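Local coordinates for protein CCMAN5 (Cellulosimicrobium cellulans, PDB 2XSG) that probably hydrolyses alpha-mannosidic linkages as a calcium-containing family 92 glycoside hydrolase, a bacterial mannosidase that enables mannose-6-phosphate modification of yeast-made lysosomal enzymes, at residues Q536-M550 with L583-L597. Residues are numbered along the deposited sequence; the frame is centred on the assembly and turned at random.
With CA (calcium ion), chain C.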
ATOM      1  N   GLN A 536      17.518  -3.473  -2.942  1.00  6.92           N
ATOM      2  CA  GLN A 536      17.028  -2.798  -1.744  1.00  6.34           C
ATOM      3  C   GLN A 536      17.222  -3.601  -0.449  1.00  5.89           C
ATOM      4  O   GLN A 536      16.390  -3.533   0.465  1.00  4.90           O
ATOM      5  CB  GLN A 536      15.555  -2.453  -1.895  1.00  6.96           C
ATOM      6  CG  GLN A 536      15.220  -1.192  -2.678  1.00  9.03           C
ATOM      7  CD  GLN A 536      13.717  -0.904  -2.562  1.00 12.29           C
ATOM      8  OE1 GLN A 536      12.913  -1.489  -3.292  1.00 11.42           O
ATOM      9  NE2 GLN A 536      13.331  -0.017  -1.616  1.00 11.88           N
ATOM     10  N   GLY A 537      18.331  -4.339  -0.362  1.00  5.54           N
ATOM     11  CA  GLY A 537      18.661  -5.035   0.882  1.00  4.04           C
ATOM     12  C   GLY A 537      20.007  -5.725   0.916  1.00  4.23           C
ATOM     13  O   GLY A 537      20.808  -5.620  -0.025  1.00  3.80           O
ATOM     14  N   THR A 538      20.236  -6.449   2.016  1.00  3.37           N
ATOM     15  CA  THR A 538      21.504  -7.105   2.294  1.00  3.50           C
ATOM     16  C   THR A 538      21.284  -8.613   2.302  1.00  3.46           C
ATOM     17  O   THR A 538      20.136  -9.080   2.400  1.00  3.47           O
ATOM     18  CB  THR A 538      22.042  -6.727   3.693  1.00  3.02           C
ATOM     19  OG1 THR A 538      21.246  -7.371   4.689  1.00  3.39           O
ATOM     20  CG2 THR A 538      22.032  -5.221   3.923  1.00  2.10           C
ATOM     21  N   LEU A 539      22.375  -9.368   2.239  1.00  3.06           N
ATOM     22  CA  LEU A 539      22.297 -10.826   2.339  1.00  3.71           C
ATOM     23  C   LEU A 539      21.664 -11.310   3.661  1.00  3.84           C
ATOM     24  O   LEU A 539      20.828 -12.201   3.641  1.00  4.91           O
ATOM     25  CB  LEU A 539      23.659 -11.480   2.072  1.00  2.97           C
ATOM     26  CG  LEU A 539      24.104 -11.354   0.606  1.00  3.73           C
ATOM     27  CD1 LEU A 539      25.598 -11.465   0.473  1.00  3.62           C
ATOM     28  CD2 LEU A 539      23.400 -12.355  -0.301  1.00  2.00           C
ATOM     29  N   TRP A 540      22.033 -10.707   4.793  1.00  4.44           N
ATOM     30  CA  TRP A 540      21.386 -11.033   6.078  1.00  3.80           C
ATOM     31  C   TRP A 540      19.866 -10.860   6.024  1.00  4.04           C
ATOM     32  O   TRP A 540      19.129 -11.640   6.636  1.00  4.06           O
ATOM     33  CB  TRP A 540      21.924 -10.180   7.202  1.00  3.79           C
ATOM     34  CG  TRP A 540      23.168 -10.694   7.858  1.00  4.37           C
ATOM     35  CD1 TRP A 540      24.438 -10.294   7.617  1.00  2.66           C
ATOM     36  CD2 TRP A 540      23.245 -11.693   8.887  1.00  3.28           C
ATOM     37  NE1 TRP A 540      25.313 -10.987   8.423  1.00  3.95           N
ATOM     38  CE2 TRP A 540      24.603 -11.847   9.213  1.00  2.85           C
ATOM     39  CE3 TRP A 540      22.296 -12.482   9.548  1.00  5.66           C
ATOM     40  CZ2 TRP A 540      25.045 -12.746  10.185  1.00  3.09           C
ATOM     41  CZ3 TRP A 540      22.736 -13.375  10.524  1.00  5.90           C
ATOM     42  CH2 TRP A 540      24.106 -13.500  10.824  1.00  3.62           C
ATOM     43  N   GLN A 541      19.406  -9.839   5.303  1.00  3.44           N
ATOM     44  CA  GLN A 541      17.973  -9.528   5.215  1.00  3.42           C
ATOM     45  C   GLN A 541      17.270 -10.494   4.239  1.00  3.70           C
ATOM     46  O   GLN A 541      16.210 -11.060   4.548  1.00  4.00           O
ATOM     47  CB  GLN A 541      17.780  -8.056   4.818  1.00  2.33           C
ATOM     48  CG  GLN A 541      18.238  -7.073   5.925  1.00  2.18           C
ATOM     49  CD  GLN A 541      18.539  -5.663   5.422  1.00  2.67           C
ATOM     50  OE1 GLN A 541      18.354  -5.355   4.239  1.00  2.46           O
ATOM     51  NE2 GLN A 541      19.002  -4.786   6.332  1.00  2.00           N
ATOM     52  N   TYR A 542      17.878 -10.691   3.074  1.00  3.51           N
ATOM     53  CA  TYR A 542      17.400 -11.678   2.109  1.00  4.03           C
ATOM     54  C   TYR A 542      17.590 -13.129   2.546  1.00  4.35           C
ATOM     55  O   TYR A 542      16.900 -14.017   2.032  1.00  5.45           O
ATOM     56  CB  TYR A 542      18.071 -11.467   0.756  1.00  3.83           C
ATOM     57  CG  TYR A 542      17.387 -10.480  -0.139  1.00  3.46           C
ATOM     58  CD1 TYR A 542      17.651  -9.109  -0.053  1.00  5.63           C
ATOM     59  CD2 TYR A 542      16.494 -10.916  -1.101  1.00  5.77           C
ATOM     60  CE1 TYR A 542      17.017  -8.199  -0.909  1.00  5.25           C
ATOM     61  CE2 TYR A 542      15.858 -10.022  -1.953  1.00  6.18           C
ATOM     62  CZ  TYR A 542      16.129  -8.675  -1.858  1.00  6.10           C
ATOM     63  OH  TYR A 542      15.473  -7.841  -2.728  1.00  6.68           O
ATOM     64  N   HIS A 543      18.507 -13.392   3.478  1.00  4.44           N
ATOM     65  CA  HIS A 543      18.707 -14.756   3.992  1.00  4.44           C
ATOM     66  C   HIS A 543      17.397 -15.497   4.353  1.00  4.76           C
ATOM     67  O   HIS A 543      17.243 -16.702   4.056  1.00  4.56           O
ATOM     68  CB  HIS A 543      19.672 -14.789   5.185  1.00  4.29           C
ATOM     69  CG  HIS A 543      19.911 -16.175   5.709  1.00  4.35           C
ATOM     70  ND1 HIS A 543      19.406 -16.615   6.912  1.00  4.97           N
ATOM     71  CD2 HIS A 543      20.539 -17.241   5.156  1.00  4.30           C
ATOM     72  CE1 HIS A 543      19.736 -17.881   7.096  1.00  2.87           C
ATOM     73  NE2 HIS A 543      20.419 -18.288   6.041  1.00  6.33           N
ATOM     74  N   TRP A 544      16.475 -14.761   4.974  1.00  4.60           N
ATOM     75  CA  TRP A 544      15.232 -15.290   5.538  1.00  4.40           C
ATOM     76  C   TRP A 544      14.085 -15.332   4.514  1.00  4.36           C
ATOM     77  O   TRP A 544      12.951 -15.648   4.876  1.00  4.26           O
ATOM     78  CB  TRP A 544      14.804 -14.462   6.774  1.00  4.27           C
ATOM     79  CG  TRP A 544      15.932 -14.205   7.742  1.00  4.82           C
ATOM     80  CD1 TRP A 544      16.656 -13.054   7.876  1.00  5.36           C
ATOM     81  CD2 TRP A 544      16.467 -15.133   8.704  1.00  4.26           C
ATOM     82  NE1 TRP A 544      17.613 -13.207   8.866  1.00  6.00           N
ATOM     83  CE2 TRP A 544      17.524 -14.475   9.379  1.00  4.43           C
ATOM     84  CE3 TRP A 544      16.160 -16.461   9.051  1.00  4.12           C
ATOM     85  CZ2 TRP A 544      18.271 -15.096  10.384  1.00  4.49           C
ATOM     86  CZ3 TRP A 544      16.913 -17.082  10.039  1.00  4.08           C
ATOM     87  CH2 TRP A 544      17.963 -16.397  10.689  1.00  3.80           C
ATOM     88  N   TYR A 545      14.376 -15.022   3.248  1.00  4.07           N
ATOM     89  CA  TYR A 545      13.317 -14.798   2.256  1.00  4.18           C
ATOM     90  C   TYR A 545      12.374 -15.975   2.037  1.00  4.43           C
ATOM     91  O   TYR A 545      11.148 -15.789   1.882  1.00  3.49           O
ATOM     92  CB  TYR A 545      13.888 -14.338   0.908  1.00  3.99           C
ATOM     93  CG  TYR A 545      12.871 -13.655   0.019  1.00  4.46           C
ATOM     94  CD1 TYR A 545      12.084 -14.388  -0.878  1.00  4.63           C
ATOM     95  CD2 TYR A 545      12.696 -12.273   0.065  1.00  5.55           C
ATOM     96  CE1 TYR A 545      11.151 -13.754  -1.705  1.00  3.57           C
ATOM     97  CE2 TYR A 545      11.764 -11.628  -0.766  1.00  5.80           C
ATOM     98  CZ  TYR A 545      10.996 -12.372  -1.632  1.00  6.78           C
ATOM     99  OH  TYR A 545      10.082 -11.724  -2.436  1.00  7.82           O
ATOM    100  N   ASP A 546      12.932 -17.183   2.030  1.00  4.47           N
ATOM    101  CA  ASP A 546      12.137 -18.347   1.682  1.00  5.25           C
ATOM    102  C   ASP A 546      11.329 -18.812   2.885  1.00  5.85           C
ATOM    103  O   ASP A 546      11.576 -19.870   3.478  1.00  5.86           O
ATOM    104  CB  ASP A 546      13.020 -19.422   1.013  1.00  5.78           C
ATOM    105  CG  ASP A 546      13.448 -19.008  -0.387  1.00  5.65           C
ATOM    106  OD1 ASP A 546      12.742 -18.156  -0.986  1.00  3.66           O
ATOM    107  OD2 ASP A 546      14.466 -19.514  -0.891  1.00  6.80           O
ATOM    108  N   ALA A 547      10.366 -17.956   3.251  1.00  5.10           N
ATOM    109  CA  ALA A 547       9.642 -18.068   4.503  1.00  5.51           C
ATOM    110  C   ALA A 547       8.652 -19.237   4.563  1.00  5.63           C
ATOM    111  O   ALA A 547       8.039 -19.473   5.612  1.00  6.32           O
ATOM    112  CB  ALA A 547       8.938 -16.741   4.836  1.00  4.40           C
ATOM    113  N   TYR A 548       8.527 -19.951   3.445  1.00  5.66           N
ATOM    114  CA  TYR A 548       7.721 -21.166   3.327  1.00  6.10           C
ATOM    115  C   TYR A 548       8.475 -22.416   3.796  1.00  6.03           C
ATOM    116  O   TYR A 548       7.929 -23.525   3.760  1.00  5.82           O
ATOM    117  CB  TYR A 548       7.275 -21.353   1.868  1.00  6.29           C
ATOM    118  CG  TYR A 548       8.435 -21.385   0.884  1.00  7.56           C
ATOM    119  CD1 TYR A 548       8.981 -22.587   0.456  1.00  7.57           C
ATOM    120  CD2 TYR A 548       8.990 -20.199   0.400  1.00  7.77           C
ATOM    121  CE1 TYR A 548      10.061 -22.611  -0.423  1.00  7.20           C
ATOM    122  CE2 TYR A 548      10.048 -20.210  -0.466  1.00  8.06           C
ATOM    123  CZ  TYR A 548      10.576 -21.415  -0.889  1.00  8.39           C
ATOM    124  OH  TYR A 548      11.642 -21.392  -1.750  1.00  6.98           O
ATOM    125  N   ASP A 549       9.730 -22.244   4.216  1.00  5.77           N
ATOM    126  CA  ASP A 549      10.536 -23.379   4.681  1.00  6.22           C
ATOM    127  C   ASP A 549      11.660 -23.012   5.657  1.00  5.97           C
ATOM    128  O   ASP A 549      12.860 -23.225   5.387  1.00  6.14           O
ATOM    129  CB  ASP A 549      11.093 -24.181   3.493  1.00  6.28           C
ATOM    130  CG  ASP A 549      11.127 -25.680   3.775  1.00  7.51           C
ATOM    131  OD1 ASP A 549      11.198 -26.071   4.963  1.00  8.14           O
ATOM    132  OD2 ASP A 549      11.093 -26.464   2.810  1.00  7.19           O
ATOM    133  N   MET A 550      11.239 -22.488   6.802  1.00  6.32           N
ATOM    134  CA  MET A 550      12.109 -22.204   7.922  1.00  6.61           C
ATOM    135  C   MET A 550      12.796 -23.460   8.421  1.00  6.88           C
ATOM    136  O   MET A 550      13.921 -23.385   8.863  1.00  7.18           O
ATOM    137  CB  MET A 550      11.324 -21.533   9.065  1.00  6.96           C
ATOM    138  CG  MET A 550      10.992 -20.040   8.819  1.00  5.51           C
ATOM    139  SD  MET A 550      12.481 -19.039   8.658  1.00  7.39           S
ATOM    140  CE  MET A 550      13.109 -19.081  10.339  1.00  3.23           C
ATOM    141  N   LEU A 583      21.169  -5.646  12.099  1.00  4.43           N
ATOM    142  CA  LEU A 583      21.271  -6.164  10.715  1.00  4.23           C
ATOM    143  C   LEU A 583      19.910  -6.205  10.033  1.00  4.09           C
ATOM    144  O   LEU A 583      19.819  -6.249   8.795  1.00  4.08           O
ATOM    145  CB  LEU A 583      21.916  -7.560  10.698  1.00  4.18           C
ATOM    146  CG  LEU A 583      23.284  -7.650  11.381  1.00  4.65           C
ATOM    147  CD1 LEU A 583      23.902  -9.010  11.147  1.00  4.23           C
ATOM    148  CD2 LEU A 583      24.223  -6.525  10.912  1.00  4.12           C
ATOM    149  N   HIS A 584      18.860  -6.178  10.851  1.00  3.38           N
ATOM    150  CA  HIS A 584      17.493  -6.069  10.363  1.00  3.37           C
ATOM    151  C   HIS A 584      17.221  -4.647   9.868  1.00  3.27           C
ATOM    152  O   HIS A 584      17.738  -3.679  10.440  1.00  2.98           O
ATOM    153  CB  HIS A 584      16.525  -6.404  11.497  1.00  3.31           C
ATOM    154  CG  HIS A 584      15.089  -6.176  11.154  1.00  3.16           C
ATOM    155  ND1 HIS A 584      14.297  -5.259  11.817  1.00  4.79           N
ATOM    156  CD2 HIS A 584      14.294  -6.763  10.234  1.00  2.29           C
ATOM    157  CE1 HIS A 584      13.081  -5.279  11.303  1.00  2.00           C
ATOM    158  NE2 HIS A 584      13.052  -6.184  10.342  1.00  5.10           N
ATOM    159  N   SER A 585      16.406  -4.519   8.819  1.00  3.39           N
ATOM    160  CA  SER A 585      15.922  -3.203   8.403  1.00  3.12           C
ATOM    161  C   SER A 585      14.441  -3.052   8.697  1.00  3.59           C
ATOM    162  O   SER A 585      13.641  -3.942   8.363  1.00  3.31           O
ATOM    163  CB  SER A 585      16.191  -2.934   6.926  1.00  3.27           C
ATOM    164  OG  SER A 585      15.741  -1.627   6.569  1.00  2.79           O
ATOM    165  N   ASN A 586      14.076  -1.922   9.305  1.00  3.31           N
ATOM    166  CA  ASN A 586      12.660  -1.555   9.496  1.00  3.90           C
ATOM    167  C   ASN A 586      12.069  -0.725   8.346  1.00  4.51           C
ATOM    168  O   ASN A 586      10.857  -0.529   8.273  1.00  5.18           O
ATOM    169  CB  ASN A 586      12.473  -0.782  10.809  1.00  3.43           C
ATOM    170  CG  ASN A 586      13.003  -1.539  12.010  1.00  4.11           C
ATOM    171  OD1 ASN A 586      13.926  -1.079  12.707  1.00  5.34           O
ATOM    172  ND2 ASN A 586      12.459  -2.706  12.239  1.00  2.00           N
ATOM    173  N   ALA A 587      12.923  -0.256   7.442  1.00  5.05           N
ATOM    174  CA  ALA A 587      12.541   0.776   6.480  1.00  5.72           C
ATOM    175  C   ALA A 587      12.016   0.199   5.171  1.00  5.99           C
ATOM    176  O   ALA A 587      11.429   0.925   4.362  1.00  5.95           O
ATOM    177  CB  ALA A 587      13.727   1.723   6.216  1.00  5.23           C
ATOM    178  N   ASN A 588      12.233  -1.099   4.974  1.00  6.68           N
ATOM    179  CA  ASN A 588      11.804  -1.813   3.770  1.00  7.03           C
ATOM    180  C   ASN A 588      11.138  -3.150   4.102  1.00  7.46           C
ATOM    181  O   ASN A 588      11.240  -3.650   5.240  1.00  7.75           O
ATOM    182  CB  ASN A 588      13.003  -2.064   2.859  1.00  7.13           C
ATOM    183  CG  ASN A 588      12.626  -2.137   1.410  1.00  8.47           C
ATOM    184  OD1 ASN A 588      11.627  -1.558   0.987  1.00  9.81           O
ATOM    185  ND2 ASN A 588      13.420  -2.857   0.629  1.00 10.53           N
ATOM    186  N   GLU A 589      10.474  -3.734   3.105  1.00  6.90           N
ATOM    187  CA  GLU A 589       9.671  -4.948   3.289  1.00  7.17           C
ATOM    188  C   GLU A 589      10.441  -6.267   3.147  1.00  7.15           C
ATOM    189  O   GLU A 589       9.874  -7.334   3.402  1.00  6.83           O
ATOM    190  CB  GLU A 589       8.497  -4.982   2.292  1.00  7.27           C
ATOM    191  CG  GLU A 589       7.436  -3.902   2.492  1.00  6.92           C
ATOM    192  CD  GLU A 589       7.748  -2.636   1.732  1.00  6.15           C
ATOM    193  OE1 GLU A 589       8.835  -2.543   1.156  1.00  5.02           O
ATOM    194  OE2 GLU A 589       6.899  -1.729   1.706  1.00  6.06           O
ATOM    195  N   ILE A 590      11.706  -6.194   2.739  1.00  6.81           N
ATOM    196  CA  ILE A 590      12.496  -7.385   2.459  1.00  7.24           C
ATOM    197  C   ILE A 590      12.487  -8.351   3.651  1.00  6.95           C
ATOM    198  O   ILE A 590      12.175  -9.536   3.504  1.00  5.79           O
ATOM    199  CB  ILE A 590      13.960  -7.036   2.074  1.00  7.37           C
ATOM    200  CG1 ILE A 590      14.029  -6.245   0.746  1.00  8.55           C
ATOM    201  CG2 ILE A 590      14.830  -8.308   2.032  1.00  9.47           C
ATOM    202  CD1 ILE A 590      13.118  -6.744  -0.370  1.00  8.45           C
ATOM    203  N   ASP A 591      12.836  -7.846   4.834  1.00  7.36           N
ATOM    204  CA  ASP A 591      12.831  -8.720   6.014  1.00  7.24           C
ATOM    205  C   ASP A 591      11.780  -8.318   7.049  1.00  7.17           C
ATOM    206  O   ASP A 591      12.036  -8.351   8.255  1.00  7.06           O
ATOM    207  CB  ASP A 591      14.245  -8.924   6.589  1.00  7.54           C
ATOM    208  CG  ASP A 591      14.862  -7.648   7.159  1.00  9.24           C
ATOM    209  OD1 ASP A 591      14.679  -6.546   6.603  1.00  9.97           O
ATOM    210  OD2 ASP A 591      15.566  -7.766   8.182  1.00 14.42           O
ATOM    211  N   LEU A 592      10.580  -7.972   6.558  1.00  6.85           N
ATOM    212  CA  LEU A 592       9.446  -7.591   7.414  1.00  6.70           C
ATOM    213  C   LEU A 592       9.127  -8.637   8.474  1.00  6.27           C
ATOM    214  O   LEU A 592       8.703  -8.299   9.592  1.00  5.02           O
ATOM    215  CB  LEU A 592       8.165  -7.403   6.596  1.00  6.44           C
ATOM    216  CG  LEU A 592       7.695  -6.071   6.014  1.00  7.91           C
ATOM    217  CD1 LEU A 592       6.417  -6.303   5.176  1.00  9.25           C
ATOM    218  CD2 LEU A 592       7.456  -5.021   7.100  1.00  6.73           C
ATOM    219  N   GLN A 593       9.278  -9.903   8.088  1.00  5.10           N
ATOM    220  CA  GLN A 593       8.930 -11.018   8.954  1.00  4.59           C
ATOM    221  C   GLN A 593       9.995 -11.291  10.002  1.00  4.63           C
ATOM    222  O   GLN A 593       9.744 -12.039  10.936  1.00  4.73           O
ATOM    223  CB  GLN A 593       8.666 -12.284   8.123  1.00  3.91           C
ATOM    224  CG  GLN A 593       9.898 -13.057   7.676  1.00  3.01           C
ATOM    225  CD  GLN A 593      10.658 -12.433   6.527  1.00  5.40           C
ATOM    226  OE1 GLN A 593      10.559 -11.228   6.249  1.00  4.17           O
ATOM    227  NE2 GLN A 593      11.448 -13.263   5.842  1.00  5.33           N
ATOM    228  N   ALA A 594      11.184 -10.706   9.847  1.00  5.01           N
ATOM    229  CA  ALA A 594      12.338 -11.098  10.689  1.00  4.71           C
ATOM    230  C   ALA A 594      12.117 -11.004  12.200  1.00  4.69           C
ATOM    231  O   ALA A 594      12.595 -11.862  12.929  1.00  4.66           O
ATOM    232  CB  ALA A 594      13.597 -10.365  10.288  1.00  4.82           C
ATOM    233  N   PRO A 595      11.402  -9.961  12.682  1.00  4.94           N
ATOM    234  CA  PRO A 595      11.152  -9.905  14.127  1.00  5.03           C
ATOM    235  C   PRO A 595      10.362 -11.066  14.693  1.00  5.10           C
ATOM    236  O   PRO A 595      10.493 -11.366  15.871  1.00  4.93           O
ATOM    237  CB  PRO A 595      10.365  -8.604  14.307  1.00  4.88           C
ATOM    238  CG  PRO A 595      10.750  -7.773  13.114  1.00  5.03           C
ATOM    239  CD  PRO A 595      11.012  -8.708  12.007  1.00  4.46           C
ATOM    240  N   TYR A 596       9.562 -11.720  13.855  1.00  5.68           N
ATOM    241  CA  TYR A 596       8.745 -12.842  14.289  1.00  6.02           C
ATOM    242  C   TYR A 596       9.439 -14.200  14.152  1.00  5.93           C
ATOM    243  O   TYR A 596       8.825 -15.231  14.426  1.00  6.02           O
ATOM    244  CB  TYR A 596       7.404 -12.845  13.538  1.00  6.63           C
ATOM    245  CG  TYR A 596       6.589 -11.583  13.751  1.00  7.00           C
ATOM    246  CD1 TYR A 596       6.778 -10.465  12.941  1.00  8.31           C
ATOM    247  CD2 TYR A 596       5.633 -11.511  14.768  1.00  8.60           C
ATOM    248  CE1 TYR A 596       6.038  -9.297  13.140  1.00  8.74           C
ATOM    249  CE2 TYR A 596       4.895 -10.349  14.977  1.00  8.20           C
ATOM    250  CZ  TYR A 596       5.098  -9.253  14.157  1.00  8.72           C
ATOM    251  OH  TYR A 596       4.362  -8.105  14.355  1.00 10.37           O
ATOM    252  N   LEU A 597      10.706 -14.216  13.741  1.00  5.45           N
ATOM    253  CA  LEU A 597      11.397 -15.504  13.569  1.00  4.94           C
ATOM    254  C   LEU A 597      11.985 -16.102  14.846  1.00  5.21           C
ATOM    255  O   LEU A 597      12.390 -17.268  14.867  1.00  5.00           O
ATOM    256  CB  LEU A 597      12.442 -15.430  12.453  1.00  4.79           C
ATOM    257  CG  LEU A 597      11.875 -14.932  11.115  1.00  3.93           C
ATOM    258  CD1 LEU A 597      12.943 -14.948  10.031  1.00  2.00           C
ATOM    259  CD2 LEU A 597      10.657 -15.746  10.690  1.00  3.25           C
TER
HETATM  260 CA    CA C1772       9.799  -0.297   0.164  1.00 30.05          CA
HETATM  261  O   HOH W   1      22.048  -6.678   7.188  1.00  3.70           O
HETATM  262  O   HOH W   2      13.586 -11.984   4.014  1.00  5.41           O
HETATM  263  O   HOH W   3       9.535   0.924   2.271  1.00  7.52           O
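Gln541 and Asp591 bring the two backbones closest, CA to CA 5.3 Å, where the short helix 539-542 meets the irregular, turn-rich loop 583-597 in the catalytic domain of this family 92 hydrolase. The contact illustrates how a metal-binding loop is joined to a neighbouring helical segment through side-chain amides. Thr538 and Gln541 form a capping box at the start of the helix: OE1 of Gln541 accepts from Thr538 N, which stands above the amide's carbonyl plane, while Gln541 N donates to Thr538 OG1. The other end of that amide crosses the contact, NE2 donating to Leu583 O at 3.0 Å with an N-H...O angle of 156°, and the acceptor lies close to the amide plane. With an alanine here, Leu583 O would probably lose its amide donor and Thr538 N its side-chain acceptor, half of the box. Apolar groups pack alongside. Leu583 CD1 sits squarely over the five-membered ring of Trp540, 3.5 Å from its centroid, in a CH-pi contact. Ile590 CG2, turned away from the backbone N, covers a Tyr542 face nearer the rim, and Leu597 CD1 touches both Trp544 CE3 and Met550 CE. Between the backbones, a water donates to both Gln541 O and Ile590 O. At the calcium, which Glu589, Asp662 and a water also bind, Asn588 divides its amide: OD1 binds the metal at 2.4 Å, while ND2 donates to Gln536 O at 3.1 Å.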